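Local coordinates for computational Design of Enzyme (Synthetic construct, PDB 3TP4), which is of unknown function but was computationally designed as an enzyme, probably carrying an activated serine-containing catalytic triad on a glycosyl hydrolase family 26 TIM-barrel scaffold, at residues Val416-Asp420 and Ala431-Pro435. Coordinates in Å, arbitrary orientation, origin at the centre of the assembly. Residue numbers count along the deposited sequence, not the author numbering.
Sequences VDTLD and APWSP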
# COMPACT_ATOMS: atom_id res chain seq x y z
N VAL A 416 -25.68 11.40 26.04
CA VAL A 416 -26.19 10.27 26.79
C VAL A 416 -25.13 9.74 27.75
O VAL A 416 -25.45 9.19 28.81
CB VAL A 416 -26.62 9.16 25.81
CG1 VAL A 416 -26.57 7.80 26.49
CG2 VAL A 416 -28.01 9.45 25.26
N ASP A 417 -23.86 9.88 27.40
CA ASP A 417 -22.79 9.36 28.24
C ASP A 417 -21.54 10.23 28.13
O ASP A 417 -21.25 10.78 27.07
CB ASP A 417 -22.46 7.92 27.83
CG ASP A 417 -22.47 6.97 29.01
OD1 ASP A 417 -22.11 7.41 30.13
OD2 ASP A 417 -22.84 5.79 28.81
N THR A 418 -20.81 10.34 29.23
CA THR A 418 -19.51 10.99 29.23
C THR A 418 -18.47 10.08 29.88
O THR A 418 -18.65 9.61 31.01
CB THR A 418 -19.59 12.35 29.96
OG1 THR A 418 -20.58 13.15 29.32
CG2 THR A 418 -18.24 13.07 29.91
N LEU A 419 -17.38 9.80 29.17
CA LEU A 419 -16.36 8.86 29.65
C LEU A 419 -15.01 9.53 29.81
O LEU A 419 -14.57 10.27 28.94
CB LEU A 419 -16.22 7.69 28.68
CG LEU A 419 -17.53 7.00 28.30
CD1 LEU A 419 -17.31 5.97 27.20
CD2 LEU A 419 -18.16 6.36 29.54
N ASP A 420 -14.35 9.26 30.92
CA ASP A 420 -12.98 9.71 31.13
C ASP A 420 -12.05 8.52 30.83
O ASP A 420 -12.06 7.53 31.55
CB ASP A 420 -12.82 10.19 32.57
CG ASP A 420 -11.54 10.98 32.80
OD1 ASP A 420 -10.95 11.47 31.81
OD2 ASP A 420 -11.13 11.10 33.97
N ALA A 431 -11.85 3.15 27.76
CA ALA A 431 -12.88 3.13 28.80
C ALA A 431 -13.96 2.16 28.36
O ALA A 431 -14.16 1.95 27.16
CB ALA A 431 -13.49 4.52 29.00
N PRO A 432 -14.67 1.55 29.32
CA PRO A 432 -15.79 0.69 28.95
C PRO A 432 -16.98 1.55 28.52
O PRO A 432 -17.11 2.66 29.02
CB PRO A 432 -16.10 -0.04 30.27
CG PRO A 432 -15.68 0.94 31.34
CD PRO A 432 -14.47 1.64 30.78
N TRP A 433 -17.81 1.06 27.61
CA TRP A 433 -19.02 1.79 27.22
C TRP A 433 -20.21 0.83 27.13
O TRP A 433 -20.17 -0.15 26.39
CB TRP A 433 -18.82 2.52 25.88
CG TRP A 433 -20.07 3.20 25.36
CD1 TRP A 433 -21.00 3.90 26.07
CD2 TRP A 433 -20.51 3.22 23.99
NE1 TRP A 433 -21.99 4.36 25.24
CE2 TRP A 433 -21.72 3.95 23.96
CE3 TRP A 433 -20.01 2.69 22.80
CZ2 TRP A 433 -22.43 4.17 22.77
CZ3 TRP A 433 -20.71 2.90 21.63
CH2 TRP A 433 -21.91 3.64 21.62
N SER A 434 -21.27 1.12 27.89
CA SER A 434 -22.48 0.30 27.86
C SER A 434 -23.62 1.09 27.24
O SER A 434 -24.38 1.74 27.95
CB SER A 434 -22.86 -0.13 29.28
OG SER A 434 -21.81 -0.86 29.90
N PRO A 435 -23.75 1.04 25.91
CA PRO A 435 -24.74 1.86 25.20
C PRO A 435 -26.11 1.87 25.88
O PRO A 435 -26.78 0.83 25.93
CB PRO A 435 -24.83 1.18 23.83
CG PRO A 435 -23.48 0.57 23.63
CD PRO A 435 -23.00 0.16 25.00
O HOH W 1 -21.39 3.60 29.74
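Two strands of one hairpin need not stay paired along their whole length, and Val416-Asp420 and Ala431-Pro435 illustrate how side chains and solvent fill the space where they part. The strand segments run antiparallel at 160°, but their axes lie 7.5 Å apart at closest approach and they share no direct hydrogen bond. Apolar packing centres on Leu419: its CB lies 4.2 Å from Ala431 CB, while its CD1 reaches 4.0 Å from Trp433 CB. The polar link is indirect. A water donates to Asp417 OD2 (2.8 Å) and accepts from Ser434 N (3.1 Å), and the same Asp417 OD2 sits at the indole edge, 3.8 Å from Trp433 CD1. Backbone pairing turns to other strands: Leu419 hydrogen-bonds with Val407, and Val416 and Asp417 face Val409 in a classic beta bulge, whereas Ala431 and Trp433 hydrogen-bond with Val393 and Thr391, respectively. The strands thus part toward different partners while buried Trp433 packs against Val393, Val409 and Val464, consistent with the core of an Ig-like beta-sandwich.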